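Local coordinates for P-granule scaffold (Caenorhabditis japonica, PDB 5W4A), which probably scaffolds the assembly of P granules, the germ granules involved in mRNA repression, and is represented by its largely helical N-terminal domain, at residues C[10-15]-C[25-30]; C[31-36]-C[206-211]; C[118-123]-C[146-151]; C[155-160]-C[174-179]. All coordinates share one frame; numbering follows the deposited sequence.

Interaction 1: C[10-15]-C[25-30]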
loop_
_atom_site.group_PDB
_atom_site.type_symbol
_atom_site.label_atom_id
_atom_site.label_comp_id
_atom_site.label_asym_id
_atom_site.label_seq_id
_atom_site.Cartn_x
_atom_site.Cartn_y
_atom_site.Cartn_z
ATOM N N GLU C 10 -0.405 -17.927 10.346
ATOM C CA GLU C 10 0.309 -18.683 9.337
ATOM C C GLU C 10 0.200 -20.160 9.652
ATOM O O GLU C 10 0.190 -20.547 10.824
ATOM C CB GLU C 10 1.778 -18.244 9.283
ATOM C CG GLU C 10 2.602 -18.884 8.201
ATOM C CD GLU C 10 3.940 -18.152 7.998
ATOM O OE1 GLU C 10 3.907 -16.898 7.951
ATOM O OE2 GLU C 10 4.959 -18.851 7.849
ATOM N N PHE C 11 0.106 -20.971 8.589
ATOM C CA PHE C 11 0.149 -22.429 8.680
ATOM C C PHE C 11 1.099 -22.927 7.598
ATOM O O PHE C 11 0.780 -22.844 6.414
ATOM C CB PHE C 11 -1.233 -23.049 8.482
ATOM C CG PHE C 11 -2.258 -22.602 9.478
ATOM C CD1 PHE C 11 -3.072 -21.528 9.204
ATOM C CD2 PHE C 11 -2.394 -23.249 10.696
ATOM C CE1 PHE C 11 -4.030 -21.100 10.130
ATOM C CE2 PHE C 11 -3.376 -22.820 11.617
ATOM C CZ PHE C 11 -4.175 -21.734 11.304
ATOM N N LEU C 12 2.265 -23.430 7.997
ATOM C CA LEU C 12 3.201 -24.094 7.056
ATOM C C LEU C 12 3.279 -23.426 5.663
ATOM O O LEU C 12 2.961 -24.019 4.623
ATOM C CB LEU C 12 2.824 -25.544 6.866
ATOM C CG LEU C 12 3.945 -26.287 6.137
ATOM C CD1 LEU C 12 5.187 -26.388 7.000
ATOM C CD2 LEU C 12 3.457 -27.650 5.726
ATOM N N GLY C 13 3.735 -22.204 5.662
ATOM C CA GLY C 13 3.944 -21.458 4.433
ATOM C C GLY C 13 2.752 -20.678 3.920
ATOM O O GLY C 13 2.882 -19.979 2.905
ATOM N N ILE C 14 1.595 -20.782 4.554
ATOM C CA ILE C 14 0.394 -20.097 4.094
ATOM C C ILE C 14 0.085 -19.021 5.140
ATOM O O ILE C 14 -0.403 -19.317 6.229
ATOM C CB ILE C 14 -0.800 -21.033 3.877
ATOM C CG1 ILE C 14 -0.436 -22.212 2.940
ATOM C CG2 ILE C 14 -1.945 -20.194 3.285
ATOM C CD1 ILE C 14 -1.627 -23.128 2.572
ATOM N N ARG C 15 0.369 -17.764 4.794
ATOM C CA ARG C 15 0.090 -16.602 5.623
ATOM C C ARG C 15 -1.254 -15.995 5.213
ATOM O O ARG C 15 -1.504 -15.756 4.021
ATOM C CB ARG C 15 1.226 -15.599 5.435
ATOM C CG ARG C 15 1.065 -14.284 6.099
ATOM C CD ARG C 15 2.410 -13.492 5.898
ATOM N NE ARG C 15 2.254 -12.094 6.187
ATOM C CZ ARG C 15 2.446 -11.506 7.354
ATOM N NH1 ARG C 15 2.818 -12.196 8.436
ATOM N NH2 ARG C 15 2.273 -10.214 7.423
ATOM N N TYR C 25 -6.910 -26.324 6.491
ATOM C CA TYR C 25 -7.450 -27.457 5.751
ATOM C C TYR C 25 -6.463 -27.934 4.689
ATOM O O TYR C 25 -6.194 -29.134 4.565
ATOM C CB TYR C 25 -8.807 -27.102 5.110
ATOM C CG TYR C 25 -9.386 -28.304 4.398
ATOM C CD1 TYR C 25 -10.222 -29.170 5.066
ATOM C CD2 TYR C 25 -9.024 -28.610 3.095
ATOM C CE1 TYR C 25 -10.720 -30.304 4.435
ATOM C CE2 TYR C 25 -9.499 -29.738 2.467
ATOM C CZ TYR C 25 -10.347 -30.579 3.148
ATOM O OH TYR C 25 -10.803 -31.707 2.505
ATOM N N ALA C 26 -5.912 -27.002 3.913
ATOM C CA ALA C 26 -5.050 -27.377 2.798
ATOM C C ALA C 26 -3.758 -28.013 3.283
ATOM O O ALA C 26 -3.256 -28.969 2.669
ATOM C CB ALA C 26 -4.749 -26.144 1.943
ATOM N N VAL C 27 -3.196 -27.489 4.378
ATOM C CA VAL C 27 -1.967 -28.036 4.948
ATOM C C VAL C 27 -2.180 -29.460 5.461
ATOM O O VAL C 27 -1.279 -30.313 5.361
ATOM C CB VAL C 27 -1.449 -27.093 6.053
ATOM C CG1 VAL C 27 -0.429 -27.811 6.961
ATOM C CG2 VAL C 27 -0.848 -25.808 5.406
ATOM N N ASN C 28 -3.344 -29.728 6.064
ATOM C CA ASN C 28 -3.652 -31.051 6.593
ATOM C C ASN C 28 -4.031 -32.047 5.500
ATOM O O ASN C 28 -3.714 -33.232 5.621
ATOM C CB ASN C 28 -4.790 -30.966 7.614
ATOM C CG ASN C 28 -4.310 -30.540 8.989
ATOM O OD1 ASN C 28 -3.170 -30.839 9.381
ATOM N ND2 ASN C 28 -5.183 -29.892 9.757
ATOM N N ASN C 29 -4.666 -31.597 4.424
ATOM C CA ASN C 29 -5.322 -32.495 3.480
ATOM C C ASN C 29 -4.731 -32.440 2.080
ATOM O O ASN C 29 -5.450 -32.737 1.113
ATOM C CB ASN C 29 -6.810 -32.167 3.429
ATOM C CG ASN C 29 -7.507 -32.515 4.733
ATOM O OD1 ASN C 29 -7.793 -33.690 5.006
ATOM N ND2 ASN C 29 -7.752 -31.519 5.557
ATOM N N ASP C 30 -3.456 -32.050 1.938
ATOM C CA ASP C 30 -2.910 -31.870 0.596
ATOM C C ASP C 30 -2.908 -33.176 -0.200
ATOM O O ASP C 30 -3.162 -33.161 -1.401
ATOM C CB ASP C 30 -1.499 -31.218 0.632
ATOM C CG ASP C 30 -0.448 -32.022 1.356
ATOM O OD1 ASP C 30 -0.740 -32.695 2.348
ATOM O OD2 ASP C 30 0.733 -31.912 0.945
#
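Phe11 meets Val27 with its CB and carbonyl O, while its ring leads away onto Pro20, Ala23 and Leu24; the other ring, that of Tyr25, carries Asn29 ND2 over one face, 3.3 Å above the plane and offset toward the rim. That amide also bonds to Tyr25 O, at 3.0 Å from ND2, beside the backbone bond from Asn29 N. Val27 does most of the touching. Its CG2, set beside the backbone N (CG1 anti to N, chi1 163°), lies 3.5 Å from Phe11 O and 4.0 Å from Ile14 CD1. CG1 meets Leu12 at CB and, 4.1 Å away, at CD2. An alanine at Val27 would probably take away the methyls that Leu12 and Ile14 CD1 lie against, opening a gap between turn and helix. Phe11 to Ile14 form a type I' turn, closed by paired backbone bonds, that links strands 9-11 and 14-16. This hairpin, with its two-residue turn, rests on helix 20-28, and Ala26 passes the packing on to Leu208 of helix 206-213.

Interaction 2: C[31-36]-C[206-211]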
loop_
_atom_site.group_PDB
_atom_site.type_symbol
_atom_site.label_atom_id
_atom_site.label_comp_id
_atom_site.label_asym_id
_atom_site.label_seq_id
_atom_site.Cartn_x
_atom_site.Cartn_y
_atom_site.Cartn_z
ATOM N N GLU C 31 -2.647 -34.325 0.444
ATOM C CA GLU C 31 -2.628 -35.561 -0.338
ATOM C C GLU C 31 -4.029 -35.931 -0.801
ATOM O O GLU C 31 -4.211 -36.414 -1.926
ATOM C CB GLU C 31 -1.990 -36.701 0.468
ATOM C CG GLU C 31 -1.974 -38.045 -0.248
ATOM C CD GLU C 31 -1.228 -38.042 -1.582
ATOM O OE1 GLU C 31 -0.360 -37.168 -1.817
ATOM O OE2 GLU C 31 -1.523 -38.933 -2.408
ATOM N N LEU C 32 -5.041 -35.674 0.033
ATOM C CA LEU C 32 -6.415 -35.915 -0.392
ATOM C C LEU C 32 -6.812 -35.000 -1.545
ATOM O O LEU C 32 -7.524 -35.420 -2.459
ATOM C CB LEU C 32 -7.365 -35.739 0.796
ATOM C CG LEU C 32 -8.829 -36.018 0.500
ATOM C CD1 LEU C 32 -9.048 -37.515 0.141
ATOM C CD2 LEU C 32 -9.680 -35.576 1.698
ATOM N N LEU C 33 -6.343 -33.745 -1.537
ATOM C CA LEU C 33 -6.643 -32.835 -2.637
ATOM C C LEU C 33 -5.993 -33.305 -3.942
ATOM O O LEU C 33 -6.563 -33.125 -5.026
ATOM C CB LEU C 33 -6.167 -31.420 -2.270
ATOM C CG LEU C 33 -7.045 -30.667 -1.260
ATOM C CD1 LEU C 33 -6.297 -29.505 -0.650
ATOM C CD2 LEU C 33 -8.326 -30.176 -1.915
ATOM N N VAL C 34 -4.806 -33.921 -3.851
ATOM C CA VAL C 34 -4.168 -34.546 -5.014
ATOM C C VAL C 34 -4.960 -35.766 -5.484
ATOM O O VAL C 34 -5.255 -35.912 -6.676
ATOM C CB VAL C 34 -2.711 -34.935 -4.672
ATOM C CG1 VAL C 34 -2.084 -35.797 -5.768
ATOM C CG2 VAL C 34 -1.876 -33.716 -4.442
ATOM N N SER C 35 -5.296 -36.672 -4.568
ATOM C CA SER C 35 -5.651 -38.039 -4.950
ATOM C C SER C 35 -7.144 -38.285 -5.088
ATOM O O SER C 35 -7.540 -39.188 -5.833
ATOM C CB SER C 35 -5.078 -39.020 -3.927
ATOM O OG SER C 35 -3.667 -38.886 -3.894
ATOM N N ASP C 36 -7.983 -37.551 -4.370
ATOM C CA ASP C 36 -9.438 -37.739 -4.435
ATOM C C ASP C 36 -10.084 -36.397 -4.166
ATOM O O ASP C 36 -10.769 -36.192 -3.149
ATOM C CB ASP C 36 -9.895 -38.797 -3.436
ATOM C CG ASP C 36 -11.260 -39.372 -3.773
ATOM O OD1 ASP C 36 -11.925 -38.851 -4.698
ATOM O OD2 ASP C 36 -11.653 -40.353 -3.104
ATOM N N PRO C 206 4.841 -28.581 -1.655
ATOM C CA PRO C 206 4.985 -28.718 -3.108
ATOM C C PRO C 206 3.800 -29.361 -3.794
ATOM O O PRO C 206 3.553 -29.021 -4.949
ATOM C CB PRO C 206 6.248 -29.585 -3.263
ATOM C CG PRO C 206 6.935 -29.532 -1.971
ATOM C CD PRO C 206 5.887 -29.300 -0.920
ATOM N N LYS C 207 3.087 -30.316 -3.149
ATOM C CA LYS C 207 1.903 -30.916 -3.764
ATOM C C LYS C 207 0.856 -29.866 -4.058
ATOM O O LYS C 207 0.178 -29.934 -5.082
ATOM C CB LYS C 207 1.267 -31.975 -2.849
ATOM C CG LYS C 207 2.000 -33.233 -2.762
ATOM C CD LYS C 207 1.388 -34.151 -1.700
ATOM C CE LYS C 207 2.322 -35.285 -1.421
ATOM N NZ LYS C 207 1.761 -36.190 -0.384
ATOM N N LEU C 208 0.669 -28.929 -3.121
ATOM C CA LEU C 208 -0.322 -27.891 -3.324
ATOM C C LEU C 208 0.109 -26.985 -4.464
ATOM O O LEU C 208 -0.714 -26.582 -5.279
ATOM C CB LEU C 208 -0.532 -27.069 -2.051
ATOM C CG LEU C 208 -1.108 -27.754 -0.798
ATOM C CD1 LEU C 208 -1.152 -26.772 0.388
ATOM C CD2 LEU C 208 -2.453 -28.267 -1.096
ATOM N N ALA C 209 1.398 -26.643 -4.521
ATOM C CA ALA C 209 1.882 -25.814 -5.628
ATOM C C ALA C 209 1.637 -26.497 -6.966
ATOM O O ALA C 209 1.203 -25.857 -7.939
ATOM C CB ALA C 209 3.375 -25.510 -5.428
ATOM N N ASP C 210 1.882 -27.812 -7.020
ATOM C CA ASP C 210 1.725 -28.562 -8.264
ATOM C C ASP C 210 0.274 -28.566 -8.753
ATOM O O ASP C 210 0.022 -28.396 -9.951
ATOM C CB ASP C 210 2.251 -29.980 -8.062
ATOM C CG ASP C 210 2.115 -30.844 -9.303
ATOM O OD1 ASP C 210 2.534 -30.399 -10.396
ATOM O OD2 ASP C 210 1.601 -31.975 -9.174
ATOM N N ILE C 211 -0.694 -28.688 -7.838
ATOM C CA ILE C 211 -2.100 -28.652 -8.239
ATOM C C ILE C 211 -2.452 -27.284 -8.824
ATOM O O ILE C 211 -3.114 -27.182 -9.862
ATOM C CB ILE C 211 -3.019 -29.009 -7.047
ATOM C CG1 ILE C 211 -2.632 -30.339 -6.399
ATOM C CG2 ILE C 211 -4.440 -29.131 -7.528
ATOM C CD1 ILE C 211 -3.255 -30.532 -5.020
#
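Val34 and Leu33 of helix 30-35 pack against Ile211, Leu208 and Lys207 of helix 206-213 in a helix-helix contact that brings the C-terminal helix beside one near the N-terminus. The short axes come within 9.6 Å, their directions differing by 34°. The apolar part centres on Ile211 CD1, which lies 3.5 Å from Val34 CG2 and also reaches Leu33 CB. Deeper in, Leu33 CD1 meets Leu208 CD2 at 4.1 Å. Val34 CG2 further touches Lys207 CB, at 3.9 Å, the two side chains crossing at about a right angle. Leu208 continues inward onto Leu201 of helix 187-201 and Ala26 of helix 20-28. The polar part lies at the exposed side of the contact. Lys207 stretches out fully beyond CG, whereas Glu31 bends at its second torsion (chi2 59°). Ser35 OG donates to Glu31 OE2 at 2.6 Å from above the carboxylate plane, so both oxygens are held. In the salt bridge, Lys207 NZ stands 2.7 Å from Glu31 OE1, on its anti side and 32° out of the carboxylate plane.

Interaction 3: C[118-123]-C[146-151]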
loop_
_atom_site.group_PDB
_atom_site.type_symbol
_atom_site.label_atom_id
_atom_site.label_comp_id
_atom_site.label_asym_id
_atom_site.label_seq_id
_atom_site.Cartn_x
_atom_site.Cartn_y
_atom_site.Cartn_z
ATOM N N ALA C 118 -23.855 7.223 3.271
ATOM C CA ALA C 118 -23.234 8.043 4.316
ATOM C C ALA C 118 -22.283 7.225 5.189
ATOM O O ALA C 118 -21.209 7.710 5.578
ATOM C CB ALA C 118 -24.319 8.699 5.175
ATOM N N ALA C 119 -22.658 5.988 5.518
ATOM C CA ALA C 119 -21.730 5.102 6.214
ATOM C C ALA C 119 -20.469 4.889 5.390
ATOM O O ALA C 119 -19.352 4.930 5.923
ATOM C CB ALA C 119 -22.398 3.759 6.509
ATOM N N LYS C 120 -20.625 4.656 4.083
ATOM C CA LYS C 120 -19.464 4.384 3.245
ATOM C C LYS C 120 -18.551 5.605 3.119
ATOM O O LYS C 120 -17.332 5.446 3.020
ATOM C CB LYS C 120 -19.920 3.884 1.872
ATOM C CG LYS C 120 -20.468 2.443 1.897
ATOM C CD LYS C 120 -20.646 1.872 0.489
ATOM C CE LYS C 120 -20.949 0.386 0.526
ATOM N NZ LYS C 120 -21.314 -0.132 -0.826
ATOM N N LYS C 121 -19.097 6.825 3.144
ATOM C CA LYS C 121 -18.227 8.003 3.122
ATOM C C LYS C 121 -17.498 8.175 4.454
ATOM O O LYS C 121 -16.306 8.517 4.477
ATOM C CB LYS C 121 -19.028 9.264 2.790
ATOM C CG LYS C 121 -20.019 9.135 1.630
ATOM C CD LYS C 121 -19.499 8.341 0.420
ATOM C CE LYS C 121 -18.596 9.183 -0.474
ATOM N NZ LYS C 121 -18.197 8.460 -1.719
ATOM N N LYS C 122 -18.198 7.962 5.575
ATOM C CA LYS C 122 -17.531 7.989 6.874
ATOM C C LYS C 122 -16.477 6.901 6.947
ATOM O O LYS C 122 -15.365 7.125 7.453
ATOM C CB LYS C 122 -18.538 7.801 8.017
ATOM C CG LYS C 122 -19.348 9.037 8.343
ATOM C CD LYS C 122 -20.276 8.794 9.530
ATOM C CE LYS C 122 -21.375 9.854 9.599
ATOM N NZ LYS C 122 -22.282 9.794 8.415
ATOM N N LEU C 123 -16.805 5.712 6.440
ATOM C CA LEU C 123 -15.826 4.633 6.457
ATOM C C LEU C 123 -14.651 4.953 5.549
ATOM O O LEU C 123 -13.512 4.626 5.886
ATOM C CB LEU C 123 -16.459 3.297 6.045
ATOM C CG LEU C 123 -17.293 2.596 7.125
ATOM C CD1 LEU C 123 -17.771 1.260 6.632
ATOM C CD2 LEU C 123 -16.524 2.420 8.424
ATOM N N LYS C 146 -11.694 -0.318 1.770
ATOM C CA LYS C 146 -11.543 0.067 0.374
ATOM C C LYS C 146 -12.168 -0.970 -0.543
ATOM O O LYS C 146 -12.745 -0.616 -1.577
ATOM C CB LYS C 146 -10.060 0.280 0.065
ATOM C CG LYS C 146 -9.502 1.508 0.773
ATOM C CD LYS C 146 -8.007 1.630 0.669
ATOM C CE LYS C 146 -7.437 2.844 1.484
ATOM N NZ LYS C 146 -8.043 4.134 1.005
ATOM N N THR C 147 -12.092 -2.247 -0.161
ATOM C CA THR C 147 -12.724 -3.321 -0.919
ATOM C C THR C 147 -14.253 -3.211 -0.884
ATOM O O THR C 147 -14.916 -3.277 -1.932
ATOM C CB THR C 147 -12.243 -4.658 -0.342
ATOM O OG1 THR C 147 -10.840 -4.789 -0.578
ATOM C CG2 THR C 147 -12.957 -5.832 -1.032
ATOM N N ILE C 148 -14.821 -2.998 0.313
ATOM C CA ILE C 148 -16.266 -2.841 0.503
ATOM C C ILE C 148 -16.795 -1.669 -0.324
ATOM O O ILE C 148 -17.889 -1.741 -0.916
ATOM C CB ILE C 148 -16.574 -2.652 2.005
ATOM C CG1 ILE C 148 -16.301 -3.955 2.773
ATOM C CG2 ILE C 148 -18.013 -2.168 2.208
ATOM C CD1 ILE C 148 -16.154 -3.710 4.280
ATOM N N ASN C 149 -16.033 -0.579 -0.385
ATOM C CA ASN C 149 -16.468 0.637 -1.070
ATOM C C ASN C 149 -16.237 0.588 -2.572
ATOM O O ASN C 149 -16.657 1.522 -3.273
ATOM C CB ASN C 149 -15.751 1.838 -0.466
ATOM C CG ASN C 149 -16.396 2.313 0.824
ATOM O OD1 ASN C 149 -17.528 1.949 1.143
ATOM N ND2 ASN C 149 -15.678 3.144 1.568
ATOM N N SER C 150 -15.589 -0.460 -3.075
ATOM C CA SER C 150 -15.359 -0.603 -4.508
ATOM C C SER C 150 -16.670 -0.938 -5.206
ATOM O O SER C 150 -17.485 -1.708 -4.698
ATOM C CB SER C 150 -14.342 -1.705 -4.786
ATOM O OG SER C 150 -13.076 -1.326 -4.306
ATOM N N GLU C 151 -16.878 -0.366 -6.379
ATOM C CA GLU C 151 -18.149 -0.602 -7.058
ATOM C C GLU C 151 -18.085 -1.673 -8.141
ATOM O O GLU C 151 -19.037 -2.444 -8.290
ATOM C CB GLU C 151 -18.689 0.712 -7.638
ATOM C CG GLU C 151 -19.362 1.610 -6.576
ATOM C CD GLU C 151 -20.624 0.985 -5.964
ATOM O OE1 GLU C 151 -21.251 0.115 -6.620
ATOM O OE2 GLU C 151 -20.976 1.351 -4.819
HETATM O O HOH W 1 -19.534 -0.507 -2.991
#
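The side chains of Lys120 and Asn149 run alongside each other with opposite headings, and between them make the tight part of this contact. Asn149 OD1 is pressed against the aliphatic chain of Lys120, 3.1 Å from CG and 3.2 Å from CD, with CB equally near. Buried there, this oxygen has no polar partner in the model. The amide's other branch is better served: ND2 gives a weak, bent hydrogen bond to Lys120 O (3.2 Å, 134° at the hydrogen). Asn149 thus lays its carboxamide alongside one lysine, touching both its side chain and its backbone. An alanine at Asn149 would probably leave Lys120 O without this donor and open a gap beside the lysine methylenes.

The outer side is looser and watery. Lys120, with CG beside the backbone N (chi1 -73°) and an extended chain beyond it, carries NZ past Ile148 to a water 2.8 Å away, which accepts from it. The same water lies 2.9 Å from Ile148 O and also close to Ser150 O, so it can link the ammonium to the backbone, though it need not donate to both carbonyls at once. Glu151 OE2 remains 4.3 Å from Lys120 NZ, beyond a salt bridge, though its charge may still attract the ammonium.

Leu123 and Ile148 both pack on Leu111. The contact joins helix 116-131 to the C-terminal part of helix 136-148, whose Thr147 packs on helix 153-160.

Interaction 4: C[155-160]-C[174-179]. With EDO (1,2-ethanediol), chain T; EDO (1,2-ethanediol), chain Q.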
loop_
_atom_site.group_PDB
_atom_site.type_symbol
_atom_site.label_atom_id
_atom_site.label_comp_id
_atom_site.label_asym_id
_atom_site.label_seq_id
_atom_site.Cartn_x
_atom_site.Cartn_y
_atom_site.Cartn_z
ATOM N N GLU C 155 -11.873 -2.283 -9.810
ATOM C CA GLU C 155 -11.528 -1.511 -8.629
ATOM C C GLU C 155 -11.371 -2.430 -7.426
ATOM O O GLU C 155 -10.424 -2.294 -6.642
ATOM C CB GLU C 155 -12.612 -0.453 -8.368
ATOM C CG GLU C 155 -12.309 0.406 -7.169
ATOM C CD GLU C 155 -13.407 1.394 -6.773
ATOM O OE1 GLU C 155 -14.545 1.333 -7.299
ATOM O OE2 GLU C 155 -13.118 2.221 -5.886
ATOM N N LYS C 156 -12.294 -3.379 -7.273
ATOM C CA LYS C 156 -12.214 -4.300 -6.153
ATOM C C LYS C 156 -10.920 -5.101 -6.213
ATOM O O LYS C 156 -10.243 -5.270 -5.191
ATOM C CB LYS C 156 -13.445 -5.210 -6.150
ATOM C CG LYS C 156 -13.705 -5.873 -4.848
ATOM C CD LYS C 156 -15.029 -6.684 -4.833
ATOM C CE LYS C 156 -15.354 -7.179 -3.397
ATOM N NZ LYS C 156 -16.628 -8.017 -3.216
ATOM N N PHE C 157 -10.553 -5.590 -7.404
ATOM C CA PHE C 157 -9.273 -6.280 -7.575
ATOM C C PHE C 157 -8.091 -5.376 -7.221
ATOM O O PHE C 157 -7.155 -5.801 -6.528
ATOM C CB PHE C 157 -9.133 -6.797 -9.009
ATOM C CG PHE C 157 -7.811 -7.425 -9.263
ATOM C CD1 PHE C 157 -7.518 -8.666 -8.716
ATOM C CD2 PHE C 157 -6.835 -6.782 -10.003
ATOM C CE1 PHE C 157 -6.299 -9.246 -8.915
ATOM C CE2 PHE C 157 -5.615 -7.380 -10.218
ATOM C CZ PHE C 157 -5.350 -8.611 -9.661
ATOM N N THR C 158 -8.129 -4.121 -7.662
ATOM C CA THR C 158 -7.052 -3.186 -7.359
ATOM C C THR C 158 -6.887 -3.003 -5.855
ATOM O O THR C 158 -5.754 -2.997 -5.341
ATOM C CB THR C 158 -7.343 -1.838 -8.041
ATOM O OG1 THR C 158 -7.396 -2.036 -9.461
ATOM C CG2 THR C 158 -6.293 -0.812 -7.725
ATOM N N GLU C 159 -7.990 -2.859 -5.135
ATOM C CA GLU C 159 -7.899 -2.635 -3.691
ATOM C C GLU C 159 -7.496 -3.919 -2.950
ATOM O O GLU C 159 -6.647 -3.880 -2.052
ATOM C CB GLU C 159 -9.215 -2.075 -3.141
ATOM C CG GLU C 159 -9.572 -0.698 -3.720
ATOM C CD GLU C 159 -8.558 0.420 -3.398
ATOM O OE1 GLU C 159 -7.653 0.255 -2.564
ATOM O OE2 GLU C 159 -8.703 1.514 -4.005
ATOM N N LEU C 160 -8.060 -5.065 -3.331
ATOM C CA LEU C 160 -7.645 -6.333 -2.718
ATOM C C LEU C 160 -6.171 -6.635 -2.979
ATOM O O LEU C 160 -5.507 -7.317 -2.181
ATOM C CB LEU C 160 -8.511 -7.466 -3.255
ATOM C CG LEU C 160 -9.924 -7.538 -2.716
ATOM C CD1 LEU C 160 -10.812 -8.439 -3.556
ATOM C CD2 LEU C 160 -9.899 -8.010 -1.259
ATOM N N VAL C 174 -7.169 -16.116 -3.216
ATOM C CA VAL C 174 -8.461 -16.738 -2.917
ATOM C C VAL C 174 -9.602 -15.829 -3.345
ATOM O O VAL C 174 -10.542 -16.273 -4.014
ATOM C CB VAL C 174 -8.575 -17.090 -1.427
ATOM C CG1 VAL C 174 -9.962 -17.640 -1.103
ATOM C CG2 VAL C 174 -7.507 -18.124 -0.991
ATOM N N PHE C 175 -9.557 -14.544 -2.962
ATOM C CA PHE C 175 -10.624 -13.623 -3.389
ATOM C C PHE C 175 -10.722 -13.555 -4.908
ATOM O O PHE C 175 -11.825 -13.519 -5.463
ATOM C CB PHE C 175 -10.406 -12.208 -2.828
ATOM C CG PHE C 175 -10.765 -12.047 -1.357
ATOM C CD1 PHE C 175 -12.071 -12.270 -0.911
ATOM C CD2 PHE C 175 -9.809 -11.619 -0.416
ATOM C CE1 PHE C 175 -12.428 -12.103 0.438
ATOM C CE2 PHE C 175 -10.174 -11.435 0.932
ATOM C CZ PHE C 175 -11.469 -11.694 1.358
ATOM N N THR C 176 -9.586 -13.502 -5.601
ATOM C CA THR C 176 -9.612 -13.456 -7.055
ATOM C C THR C 176 -10.324 -14.676 -7.622
ATOM O O THR C 176 -11.164 -14.551 -8.527
ATOM C CB THR C 176 -8.186 -13.349 -7.591
ATOM O OG1 THR C 176 -7.647 -12.055 -7.258
ATOM C CG2 THR C 176 -8.129 -13.531 -9.090
ATOM N N LYS C 177 -10.019 -15.862 -7.091
ATOM C CA LYS C 177 -10.645 -17.095 -7.570
ATOM C C LYS C 177 -12.146 -17.092 -7.297
ATOM O O LYS C 177 -12.951 -17.392 -8.197
ATOM C CB LYS C 177 -9.984 -18.316 -6.904
ATOM C CG LYS C 177 -8.555 -18.636 -7.352
ATOM C CD LYS C 177 -8.501 -19.284 -8.732
ATOM C CE LYS C 177 -9.157 -20.655 -8.727
ATOM N NZ LYS C 177 -8.960 -21.379 -10.012
ATOM N N ILE C 178 -12.556 -16.758 -6.056
ATOM C CA ILE C 178 -13.958 -16.905 -5.660
ATOM C C ILE C 178 -14.836 -15.828 -6.275
ATOM O O ILE C 178 -15.997 -16.089 -6.618
ATOM C CB ILE C 178 -14.070 -16.913 -4.124
ATOM C CG1 ILE C 178 -13.357 -18.144 -3.572
ATOM C CG2 ILE C 178 -15.532 -16.827 -3.671
ATOM C CD1 ILE C 178 -14.022 -19.461 -3.938
ATOM N N LEU C 179 -14.319 -14.612 -6.421
ATOM C CA LEU C 179 -15.090 -13.506 -6.964
ATOM C C LEU C 179 -14.949 -13.362 -8.465
ATOM O O LEU C 179 -15.528 -12.428 -9.024
ATOM C CB LEU C 179 -14.676 -12.205 -6.288
ATOM C CG LEU C 179 -14.942 -12.199 -4.779
ATOM C CD1 LEU C 179 -14.407 -10.910 -4.201
ATOM C CD2 LEU C 179 -16.414 -12.408 -4.453
HETATM C C1 EDO T . -16.592 -17.147 -9.935
HETATM O O1 EDO T . -17.992 -16.894 -10.107
HETATM C C2 EDO T . -16.328 -18.415 -9.109
HETATM O O2 EDO T . -17.169 -18.525 -7.943
HETATM C C1 EDO Q . -19.308 -14.991 -5.172
HETATM O O1 EDO Q . -19.021 -14.976 -6.582
HETATM C C2 EDO Q . -20.095 -16.243 -4.793
HETATM O O2 EDO Q . -19.222 -17.376 -4.710
#
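Helices 153-160 and 169-179, consecutive in the chain, form an antiparallel helical hairpin in which Leu160, Phe157 and Lys156 face Phe175, Thr176 and Leu179. Their short axes approach to 10.8 Å at 161°. Leu160 and Phe175 cross at about a right angle. One methyl, Leu160 CD2, comes obliquely to the ring and lies 3.7 Å from Phe175 CD2, while the other, CD1, is 3.9 Å from Phe175 CB. The phenyl ring of Phe175 also makes edge-to-face contacts with Phe18 and Phe19, which carries the buried packing on into the N-terminal region.

Phe157 has CG anti to the backbone N (chi1 176°), and its ring presents an edge to Thr176: OG1 lies in the ring plane, 3.5 Å from Phe157 CE1. The hydroxyl is already satisfied by Ala172 O, so the ring meets a polar atom that is engaged elsewhere. Val190 of helix 187-201 packs on both Phe157 and Thr176, and Arg128 of the second subunit packs on Phe157.

At the outer end, the extended Lys156 crosses Leu179 at about a right angle, with CE 3.9 Å from Leu179 CD1; its ammonium bonds to Ala83 O. Leu160 CD1 reaches the same Leu179 methyl more distantly. On helix 169-179, Ile178 O accepts from two ethanediols, probably from the crystallisation liquor: O2 of one at 3.0 Å and O1 of the other at 3.2 Å.

In the fold
Interaction 4 is the most buried, about 9 Å from the chain centre to its own, and it reaches the second subunit; interaction 3 is a surface contact, and interactions 1 and 2 are partly buried. Interactions 1 and 2 touch, because helices 20-28 and 30-35 are consecutive and both meet helix 206-213: Asp30 CB lies 3.5 Å from Leu208 CD2. Interactions 3 and 4 likewise share a seam, between helices 136-148 and 153-160, with Thr147 OG1 3.4 Å from Leu160 CD2. Chemistry follows place: side-chain packing without a hydrogen bond across interaction 1, methyls flanked by an exposed salt bridge in interaction 2, amide and water bridging in interaction 3, leucine and phenylalanine packing in interaction 4.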